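Local coordinates for conserved hypothetical protein (Sulfolobus solfataricus, PDB 2FNA), which probably binds and hydrolyses ATP as an archaeal AAA+ ATPase, although its cellular role is not established, at residues 236-241 and 261-266; 268-273 and 349-354; 28-33 and 163-168; 122-127 and 155-160. All coordinates share one frame; numbering follows the deposited sequence. Where two conformers were deposited one is given.

The four contacts form two pairs on opposite sides of the chain's centre. Interactions 1 and 2 share helix 259-282, and their centres lie about 10 Å apart. They touch through L351, whose CG is 3.5 Å from I239 O. Interactions 3 and 4 share helix 158-167, beside the parallel sheet of the ATPase fold. Their centres are about 14 Å apart, and Y163 CD2 meets A125 CB at 4.0 Å. Interactions 1 and 4 are mostly buried, while 2 and 3 are partly open. Chemistry differs too. The first pair joins helices through aliphatic groups. Interaction 3 sets a proline on a tyrosine face, and interaction 4 sets a phenylalanine against an alanine and a leucine.

Interaction 1 (236-241 and 261-266); sequences YEKIGG and FAINQT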
loop_
_atom_site.group_PDB
_atom_site.type_symbol
_atom_site.label_atom_id
_atom_site.label_comp_id
_atom_site.label_asym_id
_atom_site.label_seq_id
_atom_site.Cartn_x
_atom_site.Cartn_y
_atom_site.Cartn_z
ATOM N N TYR A 236 -22.817 -3.036 7.295
ATOM C CA TYR A 236 -22.057 -1.781 7.347
ATOM C C TYR A 236 -21.774 -1.313 8.791
ATOM O O TYR A 236 -20.662 -0.863 9.105
ATOM C CB TYR A 236 -22.751 -0.661 6.559
ATOM C CG TYR A 236 -21.939 0.629 6.564
ATOM C CD1 TYR A 236 -20.745 0.747 5.849
ATOM C CD2 TYR A 236 -22.345 1.711 7.333
ATOM C CE1 TYR A 236 -19.993 1.923 5.909
ATOM C CE2 TYR A 236 -21.617 2.877 7.378
ATOM C CZ TYR A 236 -20.461 2.987 6.663
ATOM O OH TYR A 236 -19.761 4.178 6.749
ATOM N N GLU A 237 -22.774 -1.400 9.658
ATOM C CA GLU A 237 -22.604 -0.960 11.044
ATOM C C GLU A 237 -21.517 -1.761 11.747
ATOM O O GLU A 237 -20.750 -1.195 12.505
ATOM C CB GLU A 237 -23.924 -1.037 11.827
ATOM C CG GLU A 237 -24.909 0.110 11.489
ATOM C CD GLU A 237 -26.418 -0.233 11.649
ATOM O OE1 GLU A 237 -26.793 -1.371 12.064
ATOM O OE2 GLU A 237 -27.240 0.674 11.341
ATOM N N LYS A 238 -21.430 -3.062 11.461
ATOM C CA LYS A 238 -20.516 -3.967 12.176
ATOM C C LYS A 238 -19.106 -4.037 11.566
ATOM O O LYS A 238 -18.111 -4.140 12.286
ATOM C CB LYS A 238 -21.116 -5.378 12.226
ATOM C CG LYS A 238 -22.160 -5.609 13.322
ATOM C CD LYS A 238 -21.506 -5.961 14.664
ATOM C CE LYS A 238 -22.318 -6.977 15.454
ATOM N NZ LYS A 238 -23.758 -6.600 15.580
ATOM N N ILE A 239 -19.030 -4.013 10.237
ATOM C CA ILE A 239 -17.777 -4.238 9.514
ATOM C C ILE A 239 -17.132 -2.916 9.103
ATOM O O ILE A 239 -15.903 -2.800 9.066
ATOM C CB ILE A 239 -18.020 -5.101 8.221
ATOM C CG1 ILE A 239 -18.590 -6.484 8.583
ATOM C CG2 ILE A 239 -16.731 -5.217 7.372
ATOM C CD1 ILE A 239 -17.767 -7.215 9.583
ATOM N N GLY A 240 -17.968 -1.947 8.733
ATOM C CA GLY A 240 -17.506 -0.642 8.270
ATOM C C GLY A 240 -17.245 -0.644 6.775
ATOM O O GLY A 240 -17.682 -1.551 6.056
ATOM N N GLY A 241 -16.541 0.390 6.312
ATOM C CA GLY A 241 -16.400 0.662 4.880
ATOM C C GLY A 241 -15.157 0.148 4.178
ATOM O O GLY A 241 -15.025 0.297 2.964
ATOM N N PHE A 261 -22.433 -15.871 11.763
ATOM C CA PHE A 261 -21.185 -16.567 11.513
ATOM C C PHE A 261 -20.284 -15.764 10.576
ATOM O O PHE A 261 -19.116 -15.580 10.888
ATOM C CB PHE A 261 -21.447 -17.975 10.968
ATOM C CG PHE A 261 -20.197 -18.745 10.617
ATOM C CD1 PHE A 261 -19.560 -19.520 11.568
ATOM C CD2 PHE A 261 -19.679 -18.710 9.317
ATOM C CE1 PHE A 261 -18.426 -20.236 11.247
ATOM C CE2 PHE A 261 -18.551 -19.437 8.986
ATOM C CZ PHE A 261 -17.919 -20.197 9.960
ATOM N N ALA A 262 -20.812 -15.283 9.454
ATOM C CA ALA A 262 -20.009 -14.510 8.484
ATOM C C ALA A 262 -19.457 -13.199 9.050
ATOM O O ALA A 262 -18.321 -12.823 8.752
ATOM C CB ALA A 262 -20.783 -14.249 7.207
ATOM N N ILE A 263 -20.254 -12.504 9.849
ATOM C CA ILE A 263 -19.770 -11.313 10.557
ATOM C C ILE A 263 -18.692 -11.621 11.572
ATOM O O ILE A 263 -17.667 -10.924 11.592
ATOM C CB ILE A 263 -20.922 -10.562 11.246
ATOM C CG1 ILE A 263 -21.707 -9.801 10.175
ATOM C CG2 ILE A 263 -20.378 -9.579 12.329
ATOM C CD1 ILE A 263 -22.963 -9.179 10.642
ATOM N N ASN A 264 -18.929 -12.630 12.428
ATOM C CA ASN A 264 -17.989 -12.956 13.477
ATOM C C ASN A 264 -16.681 -13.455 12.882
ATOM O O ASN A 264 -15.609 -13.102 13.356
ATOM C CB ASN A 264 -18.582 -13.985 14.451
ATOM C CG ASN A 264 -19.643 -13.383 15.372
ATOM O OD1 ASN A 264 -19.545 -12.226 15.787
ATOM N ND2 ASN A 264 -20.657 -14.173 15.696
ATOM N N GLN A 265 -16.765 -14.278 11.845
ATOM C CA GLN A 265 -15.549 -14.749 11.191
ATOM C C GLN A 265 -14.735 -13.595 10.579
ATOM O O GLN A 265 -13.484 -13.589 10.631
ATOM C CB GLN A 265 -15.881 -15.795 10.126
ATOM C CG GLN A 265 -14.650 -16.314 9.410
ATOM C CD GLN A 265 -14.844 -17.707 8.844
ATOM O OE1 GLN A 265 -15.764 -18.426 9.230
ATOM N NE2 GLN A 265 -13.963 -18.098 7.928
ATOM N N THR A 266 -15.430 -12.611 10.022
ATOM C CA THR A 266 -14.758 -11.434 9.425
ATOM C C THR A 266 -14.077 -10.600 10.491
ATOM O O THR A 266 -12.900 -10.228 10.362
ATOM C CB THR A 266 -15.736 -10.529 8.670
ATOM O OG1 THR A 266 -16.361 -11.261 7.608
ATOM C CG2 THR A 266 -14.996 -9.343 8.071
#
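T266, which meets I239 across the contact, grips A262 O with two donors: its own backbone N and its hydroxyl OG1. The hydroxyl bond is the shorter, with OG1 2.8 Å from A262 O. The contact joins the end of helix 232-239 to the long helix 259-282. Both belong to an all-helical part of the chain, consistent with the helical lid that follows the core in AAA+ ATPases. In T266, OG1 lies beside the backbone N (chi1 -60°). The hydroxyl therefore folds back onto its own helix, and CG2 is left to meet the neighbour. The side chains of I239 and T266 cross at about a right angle, and I239 CD1 reaches T266 CG2 at 3.8 Å. A serine here would lack that methyl and would probably leave the tip of I239 with a gap in front of it. Helix 232-239 stops at I239, and G240 turns away with backbone angles at which a CB would jam against the carbonyl O of I239, which calls for glycine. W245 and F249 of helix 243-256 pack beside I239 and T266. K238, which is exposed, adds its CB, 4.3 Å from I263 CG2.

Interaction 2 (268-273 and 349-354); sequences EYAKKL and EPLISL. With EDO (1,2-ethanediol), chain G.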
loop_
_atom_site.group_PDB
_atom_site.type_symbol
_atom_site.label_atom_id
_atom_site.label_comp_id
_atom_site.label_asym_id
_atom_site.label_seq_id
_atom_site.Cartn_x
_atom_site.Cartn_y
_atom_site.Cartn_z
ATOM N N GLU A 268 -13.111 -11.672 13.443
ATOM C CA GLU A 268 -11.970 -12.377 14.048
ATOM C C GLU A 268 -10.751 -12.390 13.122
ATOM O O GLU A 268 -9.612 -12.242 13.588
ATOM C CB GLU A 268 -12.338 -13.802 14.503
ATOM C CG GLU A 268 -13.515 -13.888 15.482
ATOM C CD GLU A 268 -13.376 -12.992 16.737
ATOM O OE1 GLU A 268 -12.261 -12.925 17.323
ATOM O OE2 GLU A 268 -14.405 -12.376 17.138
ATOM N N TYR A 269 -10.988 -12.552 11.813
ATOM C CA TYR A 269 -9.939 -12.481 10.809
ATOM C C TYR A 269 -9.315 -11.082 10.759
ATOM O O TYR A 269 -8.079 -10.950 10.742
ATOM C CB TYR A 269 -10.456 -12.906 9.409
ATOM C CG TYR A 269 -9.544 -12.518 8.248
ATOM C CD1 TYR A 269 -8.306 -13.132 8.059
ATOM C CD2 TYR A 269 -9.932 -11.543 7.328
ATOM C CE1 TYR A 269 -7.470 -12.756 7.008
ATOM C CE2 TYR A 269 -9.120 -11.187 6.272
ATOM C CZ TYR A 269 -7.887 -11.795 6.117
ATOM O OH TYR A 269 -7.071 -11.422 5.065
ATOM N N ALA A 270 -10.152 -10.039 10.730
ATOM C CA ALA A 270 -9.667 -8.653 10.799
ATOM C C ALA A 270 -8.798 -8.412 12.015
ATOM O O ALA A 270 -7.688 -7.906 11.892
ATOM C CB ALA A 270 -10.832 -7.671 10.804
ATOM N N LYS A 271 -9.266 -8.819 13.189
ATOM C CA LYS A 271 -8.520 -8.560 14.432
ATOM C C LYS A 271 -7.142 -9.204 14.400
ATOM O O LYS A 271 -6.160 -8.599 14.790
ATOM C CB LYS A 271 -9.295 -9.047 15.656
ATOM C CG LYS A 271 -10.485 -8.182 16.017
ATOM C CD LYS A 271 -11.252 -8.737 17.247
ATOM C CE LYS A 271 -12.537 -9.479 16.860
ATOM N NZ LYS A 271 -13.144 -10.152 18.044
ATOM N N LYS A 272 -7.078 -10.436 13.928
ATOM C CA LYS A 272 -5.810 -11.172 13.817
ATOM C C LYS A 272 -4.864 -10.465 12.858
ATOM O O LYS A 272 -3.683 -10.212 13.166
ATOM C CB LYS A 272 -6.058 -12.600 13.335
ATOM C CG LYS A 272 -6.121 -13.646 14.452
ATOM C CD LYS A 272 -6.460 -15.028 13.888
ATOM N N LEU A 273 -5.384 -10.129 11.684
ATOM C CA LEU A 273 -4.565 -9.438 10.710
ATOM C C LEU A 273 -4.120 -8.060 11.188
ATOM O O LEU A 273 -2.956 -7.736 11.113
ATOM C CB LEU A 273 -5.281 -9.375 9.370
ATOM C CG LEU A 273 -4.424 -8.869 8.205
ATOM C CD1 LEU A 273 -3.164 -9.670 8.048
ATOM C CD2 LEU A 273 -5.279 -8.945 6.918
ATOM N N GLU A 349 -9.733 3.314 10.795
ATOM C CA GLU A 349 -10.970 2.640 10.380
ATOM C C GLU A 349 -11.555 1.800 11.556
ATOM O O GLU A 349 -10.852 1.481 12.500
ATOM C CB GLU A 349 -10.737 1.799 9.111
ATOM C CG GLU A 349 -9.811 0.609 9.260
ATOM C CD GLU A 349 -10.530 -0.728 9.500
ATOM O OE1 GLU A 349 -11.800 -0.792 9.518
ATOM O OE2 GLU A 349 -9.800 -1.715 9.679
ATOM N N PRO A 350 -12.856 1.485 11.513
ATOM C CA PRO A 350 -13.579 0.898 12.631
ATOM C C PRO A 350 -13.014 -0.394 13.186
ATOM O O PRO A 350 -13.079 -0.626 14.379
ATOM C CB PRO A 350 -14.938 0.599 12.024
ATOM C CG PRO A 350 -15.069 1.584 10.954
ATOM C CD PRO A 350 -13.755 1.744 10.381
ATOM N N LEU A 351 -12.477 -1.252 12.348
ATOM C CA LEU A 351 -11.973 -2.498 12.894
ATOM C C LEU A 351 -10.615 -2.376 13.601
ATOM O O LEU A 351 -10.230 -3.252 14.391
ATOM C CB LEU A 351 -11.977 -3.565 11.816
ATOM C CG LEU A 351 -13.328 -3.891 11.211
ATOM C CD1 LEU A 351 -13.297 -5.272 10.570
ATOM C CD2 LEU A 351 -14.485 -3.781 12.239
ATOM N N ILE A 352 -9.895 -1.284 13.359
ATOM C CA ILE A 352 -8.735 -0.970 14.196
ATOM C C ILE A 352 -9.190 -0.556 15.615
ATOM O O ILE A 352 -8.558 -0.920 16.603
ATOM C CB ILE A 352 -7.871 0.124 13.594
ATOM C CG1 ILE A 352 -7.315 -0.327 12.258
ATOM C CG2 ILE A 352 -6.721 0.451 14.533
ATOM C CD1 ILE A 352 -6.481 0.695 11.588
ATOM N N SER A 353 -10.286 0.192 15.715
ATOM C CA SER A 353 -10.885 0.452 17.035
ATOM C C SER A 353 -11.205 -0.863 17.692
ATOM O O SER A 353 -10.828 -1.102 18.821
ATOM C CB SER A 353 -12.179 1.260 16.912
ATOM O OG SER A 353 -11.956 2.355 16.052
ATOM N N LEU A 354 -11.907 -1.721 16.960
ATOM C CA LEU A 354 -12.331 -2.986 17.504
ATOM C C LEU A 354 -11.148 -3.806 18.002
ATOM O O LEU A 354 -11.213 -4.367 19.079
ATOM C CB LEU A 354 -13.095 -3.788 16.459
ATOM C CG LEU A 354 -13.737 -5.061 16.982
ATOM C CD1 LEU A 354 -14.993 -4.690 17.742
ATOM C CD2 LEU A 354 -14.033 -6.037 15.846
HETATM C C1 EDO G . -8.586 -8.304 2.655
HETATM O O1 EDO G . -7.369 -8.405 3.419
HETATM C C2 EDO G . -9.354 -9.634 2.680
HETATM O O2 EDO G . -9.712 -10.022 1.346
#
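The A270 methyl points straight at one branch of L351, and A270 CB lies only 3.4 Å from L351 CD1. This is tighter than usual van der Waals contact. The second pair is arranged differently. K271 and L354 cross obliquely, so the leucine touches the lysine along its length and not at its charged end. L354 CD2 rests against the CG, CD and CE carbons of K271, and CE is nearest at 3.9 Å. The lysine chain is bent at chi3 (-102°). The bend carries its amine back along its own helix to E268. There K271 NZ forms a salt bridge with E268 OE2 at 2.7 Å, meeting the oxygen on its syn side but 35° out of the carboxylate plane. The aliphatic part of K271 thus serves the contact, and its charge is answered within the same helix.

L351 is held at the start of its helix by E349, the N-cap residue. E349 OE1 accepts from L351 N at 2.9 Å, with the N-H approaching from above the carboxylate plane. The other oxygen, OE2, takes a hydrogen bond from W245 NE1. W245 lies on helix 243-256 and also packs against A270 and L351. L267 and I274 of helix 259-282 extend the bed for L351. The short C-terminal helix 350-355 follows the hairpin of strands 338-340 and 345-347, part of a predicted winged-helix domain. The contact probably ties that domain to the helical region that carries the long helix 259-282.

Interaction 3 (28-33 and 163-168); sequences LRAPIT and YAYDNL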
loop_
_atom_site.group_PDB
_atom_site.type_symbol
_atom_site.label_atom_id
_atom_site.label_comp_id
_atom_site.label_asym_id
_atom_site.label_seq_id
_atom_site.Cartn_x
_atom_site.Cartn_y
_atom_site.Cartn_z
ATOM N N LEU A 28 -1.519 7.959 -16.617
ATOM C CA LEU A 28 -0.066 8.094 -16.429
ATOM C C LEU A 28 0.320 9.560 -16.708
ATOM O O LEU A 28 1.184 9.852 -17.515
ATOM C CB LEU A 28 0.678 7.123 -17.358
ATOM C CG LEU A 28 0.425 5.610 -17.153
ATOM C CD1 LEU A 28 1.094 4.786 -18.250
ATOM C CD2 LEU A 28 0.898 5.106 -15.810
ATOM N N ARG A 29 -0.392 10.450 -16.016
ATOM C CA ARG A 29 -0.463 11.864 -16.301
ATOM C C ARG A 29 0.770 12.670 -15.895
ATOM O O ARG A 29 0.919 13.809 -16.309
ATOM C CB ARG A 29 -1.721 12.433 -15.632
ATOM C CG ARG A 29 -3.002 11.943 -16.284
ATOM C CD ARG A 29 -4.251 12.414 -15.572
ATOM N NE ARG A 29 -5.434 11.721 -16.094
ATOM C CZ ARG A 29 -6.690 11.939 -15.704
ATOM N NH1 ARG A 29 -6.960 12.833 -14.757
ATOM N NH2 ARG A 29 -7.687 11.253 -16.264
ATOM N N ALA A 30 1.617 12.091 -15.049
ATOM C CA ALA A 30 2.961 12.602 -14.791
ATOM C C ALA A 30 3.909 11.387 -14.798
ATOM O O ALA A 30 3.463 10.243 -14.775
ATOM C CB ALA A 30 3.007 13.310 -13.457
ATOM N N PRO A 31 5.217 11.622 -14.882
ATOM C CA PRO A 31 6.158 10.495 -14.777
ATOM C C PRO A 31 6.016 9.630 -13.520
ATOM O O PRO A 31 6.379 8.435 -13.541
ATOM C CB PRO A 31 7.518 11.189 -14.820
ATOM C CG PRO A 31 7.256 12.407 -15.654
ATOM C CD PRO A 31 5.908 12.882 -15.208
ATOM N N ILE A 32 5.519 10.245 -12.442
ATOM C CA ILE A 32 5.161 9.539 -11.214
ATOM C C ILE A 32 3.679 9.690 -10.894
ATOM O O ILE A 32 3.111 10.810 -10.831
ATOM C CB ILE A 32 6.059 9.938 -10.005
ATOM C CG1 ILE A 32 7.498 9.488 -10.245
ATOM C CG2 ILE A 32 5.558 9.276 -8.704
ATOM C CD1 ILE A 32 8.465 10.038 -9.259
ATOM N N THR A 33 3.041 8.529 -10.769
ATOM C CA THR A 33 1.669 8.415 -10.311
ATOM C C THR A 33 1.717 7.795 -8.900
ATOM O O THR A 33 2.375 6.748 -8.687
ATOM C CB THR A 33 0.820 7.594 -11.301
ATOM O OG1 THR A 33 0.684 8.315 -12.537
ATOM C CG2 THR A 33 -0.557 7.246 -10.729
ATOM N N TYR A 163 16.091 11.687 -12.329
ATOM C CA TYR A 163 16.657 11.599 -13.667
ATOM C C TYR A 163 15.622 11.083 -14.702
ATOM O O TYR A 163 15.481 11.634 -15.797
ATOM C CB TYR A 163 17.933 10.736 -13.670
ATOM C CG TYR A 163 18.468 10.546 -15.068
ATOM C CD1 TYR A 163 19.146 11.571 -15.696
ATOM C CD2 TYR A 163 18.217 9.374 -15.791
ATOM C CE1 TYR A 163 19.605 11.444 -16.989
ATOM C CE2 TYR A 163 18.671 9.238 -17.106
ATOM C CZ TYR A 163 19.364 10.284 -17.692
ATOM O OH TYR A 163 19.835 10.207 -18.985
ATOM N N ALA A 164 14.924 10.015 -14.340
ATOM C CA ALA A 164 13.862 9.458 -15.142
ATOM C C ALA A 164 12.726 10.453 -15.327
ATOM O O ALA A 164 12.276 10.704 -16.453
ATOM C CB ALA A 164 13.336 8.172 -14.478
ATOM N N TYR A 165 12.263 11.010 -14.214
ATOM C CA TYR A 165 11.207 12.024 -14.223
ATOM C C TYR A 165 11.527 13.130 -15.216
ATOM O O TYR A 165 10.700 13.462 -16.076
ATOM C CB TYR A 165 10.992 12.598 -12.792
ATOM C CG TYR A 165 9.746 13.467 -12.667
ATOM C CD1 TYR A 165 9.685 14.716 -13.273
ATOM C CD2 TYR A 165 8.655 13.042 -11.943
ATOM C CE1 TYR A 165 8.562 15.505 -13.165
ATOM C CE2 TYR A 165 7.526 13.814 -11.838
ATOM C CZ TYR A 165 7.487 15.047 -12.463
ATOM O OH TYR A 165 6.379 15.816 -12.344
ATOM N N ASP A 166 12.724 13.709 -15.106
ATOM C CA ASP A 166 13.102 14.823 -15.987
ATOM C C ASP A 166 13.487 14.396 -17.421
ATOM O O ASP A 166 13.250 15.154 -18.364
ATOM C CB ASP A 166 14.231 15.672 -15.371
ATOM C CG ASP A 166 13.832 16.330 -14.039
ATOM O OD1 ASP A 166 12.615 16.444 -13.727
ATOM O OD2 ASP A 166 14.754 16.728 -13.293
ATOM N N ASN A 167 14.036 13.186 -17.590
ATOM C CA ASN A 167 14.684 12.801 -18.873
ATOM C C ASN A 167 14.213 11.528 -19.600
ATOM O O ASN A 167 14.457 11.389 -20.801
ATOM C CB ASN A 167 16.190 12.687 -18.653
ATOM C CG ASN A 167 16.761 13.929 -18.021
ATOM O OD1 ASN A 167 16.879 14.959 -18.675
ATOM N ND2 ASN A 167 17.068 13.859 -16.725
ATOM N N LEU A 168 13.600 10.592 -18.882
ATOM C CA LEU A 168 13.160 9.312 -19.469
ATOM C C LEU A 168 11.658 9.405 -19.666
ATOM O O LEU A 168 10.862 9.190 -18.741
ATOM C CB LEU A 168 13.586 8.112 -18.598
ATOM C CG LEU A 168 15.099 7.963 -18.323
ATOM C CD1 LEU A 168 15.397 6.758 -17.471
ATOM C CD2 LEU A 168 15.901 7.871 -19.608
#
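The backbones of P31 and Y165 come within 5.3 Å at their CA atoms, where the chain enters strand 32-37 and helix 158-167 nears its end. The proline lies over one face of the tyrosine ring. P31 CG stands 3.9 Å from the centroid of the Y165 ring and only 4° off its normal, a CH-pi contact over the centre. The neighbouring carbons spread over the same ring: P31 CB is 3.6 Å from Y165 CD2, and P31 CD is 3.8 Å from Y165 CZ. I32 comes from another direction. Its CD1 meets the ring edge, near the ring plane, 4.0 Å from Y165 CD2.

The tyrosine is turned to this place by its first torsion, with CG anti to the backbone N (chi1 -169°). Its far end is fixed as well, since Y165 OH hydrogen-bonds to A200 O. The ring is thus held by a face, an edge and its hydroxyl. With an alanine here, P31 is likely to lose the aromatic surface it rests on, and A200 O would be left without its phenol donor. R199 touches the Y165 side chain and forms a salt bridge with D166.

P31 leads into strand 32-37, an inner strand of the parallel sheet that begins with I32 and T33. Strand 32-37 pairs with 171-177 on one side and 202-206 on the other, and it runs toward a probable P-loop. The strand order, 2-3-4-1-5, is that of the AAA+ class of P-loop ATPases, and helix 158-167 packs beside the sheet.

Interaction 4 (122-127 and 155-160); sequences LSFANL and VNLLPA. With EDO (1,2-ethanediol), chain I.
A125 and A160 bring the two segments to within 4.7 Å at their CA atoms. Their methyl groups touch, with A125 CB 4.0 Å from A160 CB. The A160 methyl also lies 3.8 Å from the backbone N of A125. Side chains this small allow the backbones to come so near. F124 fills the space alongside. Its ring meets A160 CB at the edge, near the ring plane. L157 reaches the same part of the ring obliquely, with its CD2 3.8 Å from F124 CD2. A chi1 of -165° swings the F124 ring away from its own backbone N to meet L157, and L81 of helix 74-91 packs against it too.

Beyond this shell, a side-chain bond caps each of the two turns. S123 is the N-cap of helix 124-133. Its OG accepts from N126 N at 3.2 Å, with a fairly straight N-H (159°). N156 precedes the turn that leads into the helix of A160, and its OD1 accepts from L158 N at 3.1 Å in an Asx turn. That donor sits above the carbonyl plane and not on a lone pair. The amide nitrogen of the same residue is also used: N156 ND2 gives a hydrogen bond of 2.9 Å to O1 of an ethanediol, probably from the crystallisation liquor. The caps probably steady the turns from which F124, A125 and A160 project.

Helix 124-133 leads into strand 139-144, and helix 158-167 leads into strand 171-177. The contact thus joins two helices that precede neighbouring strands of the parallel sheet, as in the alpha/beta core of P-loop ATPases.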
loop_
_atom_site.group_PDB
_atom_site.type_symbol
_atom_site.label_atom_id
_atom_site.label_comp_id
_atom_site.label_asym_id
_atom_site.label_seq_id
_atom_site.Cartn_x
_atom_site.Cartn_y
_atom_site.Cartn_z
ATOM N N LEU A 122 24.965 -1.093 -8.760
ATOM C CA LEU A 122 24.338 -0.922 -10.072
ATOM C C LEU A 122 23.764 0.491 -10.230
ATOM O O LEU A 122 23.333 1.117 -9.259
ATOM C CB LEU A 122 23.227 -1.969 -10.208
ATOM C CG LEU A 122 22.162 -1.866 -11.298
ATOM C CD1 LEU A 122 22.557 -2.640 -12.546
ATOM C CD2 LEU A 122 20.836 -2.387 -10.743
ATOM N N SER A 123 23.776 0.994 -11.464
ATOM C CA SER A 123 23.164 2.281 -11.781
ATOM C C SER A 123 21.704 2.050 -12.164
ATOM O O SER A 123 21.397 1.626 -13.297
ATOM C CB SER A 123 23.890 2.980 -12.932
ATOM O OG SER A 123 23.249 4.204 -13.257
ATOM N N PHE A 124 20.818 2.330 -11.217
ATOM C CA PHE A 124 19.380 2.214 -11.444
ATOM C C PHE A 124 18.968 3.122 -12.610
ATOM O O PHE A 124 18.163 2.703 -13.436
ATOM C CB PHE A 124 18.602 2.524 -10.158
ATOM C CG PHE A 124 17.142 2.078 -10.177
ATOM C CD1 PHE A 124 16.795 0.743 -10.416
ATOM C CD2 PHE A 124 16.108 3.000 -9.916
ATOM C CE1 PHE A 124 15.437 0.340 -10.429
ATOM C CE2 PHE A 124 14.758 2.606 -9.933
ATOM C CZ PHE A 124 14.423 1.264 -10.180
ATOM N N ALA A 125 19.574 4.312 -12.723
ATOM C CA ALA A 125 19.253 5.253 -13.807
ATOM C C ALA A 125 19.609 4.708 -15.205
ATOM O O ALA A 125 18.829 4.888 -16.166
ATOM C CB ALA A 125 19.933 6.562 -13.579
ATOM N N ASN A 126 20.751 4.027 -15.326
ATOM C CA ASN A 126 21.137 3.385 -16.609
ATOM C C ASN A 126 20.271 2.179 -16.923
ATOM O O ASN A 126 19.994 1.876 -18.089
ATOM C CB ASN A 126 22.591 2.930 -16.582
ATOM C CG ASN A 126 23.579 4.075 -16.743
ATOM O OD1 ASN A 126 23.214 5.207 -17.085
ATOM N ND2 ASN A 126 24.852 3.776 -16.505
ATOM N N LEU A 127 19.838 1.492 -15.874
ATOM C CA LEU A 127 18.944 0.362 -16.008
ATOM C C LEU A 127 17.602 0.799 -16.615
ATOM O O LEU A 127 17.124 0.194 -17.584
ATOM C CB LEU A 127 18.758 -0.303 -14.645
ATOM C CG LEU A 127 17.896 -1.573 -14.575
ATOM C CD1 LEU A 127 18.416 -2.683 -15.530
ATOM C CD2 LEU A 127 17.806 -2.097 -13.133
ATOM N N VAL A 155 20.865 2.166 -0.180
ATOM C CA VAL A 155 20.697 2.620 -1.544
ATOM C C VAL A 155 19.839 3.885 -1.513
ATOM O O VAL A 155 18.810 3.906 -0.860
ATOM C CB VAL A 155 19.964 1.551 -2.368
ATOM C CG1 VAL A 155 19.651 2.034 -3.762
ATOM C CG2 VAL A 155 20.780 0.284 -2.423
ATOM N N ASN A 156 20.246 4.907 -2.258
ATOM C CA ASN A 156 19.404 6.069 -2.521
ATOM C C ASN A 156 18.927 6.113 -3.976
ATOM O O ASN A 156 19.686 6.481 -4.872
ATOM C CB ASN A 156 20.148 7.363 -2.162
ATOM C CG ASN A 156 19.295 8.602 -2.378
ATOM O OD1 ASN A 156 18.084 8.500 -2.531
ATOM N ND2 ASN A 156 19.927 9.783 -2.381
ATOM N N LEU A 157 17.652 5.762 -4.192
ATOM C CA LEU A 157 17.082 5.718 -5.530
ATOM C C LEU A 157 16.563 7.055 -6.022
ATOM O O LEU A 157 16.200 7.177 -7.188
ATOM C CB LEU A 157 15.943 4.704 -5.582
ATOM C CG LEU A 157 16.321 3.243 -5.307
ATOM C CD1 LEU A 157 15.024 2.406 -5.240
ATOM C CD2 LEU A 157 17.266 2.687 -6.349
ATOM N N LEU A 158 16.552 8.073 -5.167
ATOM C CA LEU A 158 15.896 9.316 -5.524
ATOM C C LEU A 158 16.528 10.019 -6.715
ATOM O O LEU A 158 15.804 10.500 -7.564
ATOM C CB LEU A 158 15.772 10.258 -4.317
ATOM C CG LEU A 158 14.893 9.820 -3.143
ATOM C CD1 LEU A 158 14.857 10.886 -2.026
ATOM C CD2 LEU A 158 13.484 9.478 -3.568
ATOM N N PRO A 159 17.874 10.134 -6.758
ATOM C CA PRO A 159 18.469 10.797 -7.920
ATOM C C PRO A 159 18.123 10.106 -9.245
ATOM O O PRO A 159 17.881 10.770 -10.231
ATOM C CB PRO A 159 19.963 10.754 -7.631
ATOM C CG PRO A 159 20.065 10.595 -6.155
ATOM C CD PRO A 159 18.888 9.758 -5.768
ATOM N N ALA A 160 18.077 8.784 -9.241
ATOM C CA ALA A 160 17.653 8.009 -10.413
ATOM C C ALA A 160 16.181 8.246 -10.784
ATOM O O ALA A 160 15.837 8.400 -11.943
ATOM C CB ALA A 160 17.895 6.545 -10.155
HETATM C C1 EDO I . 18.129 12.996 -1.419
HETATM O O1 EDO I . 19.031 12.557 -2.488
HETATM C C2 EDO I . 18.507 14.350 -0.796
HETATM O O2 EDO I . 17.587 14.788 0.241
#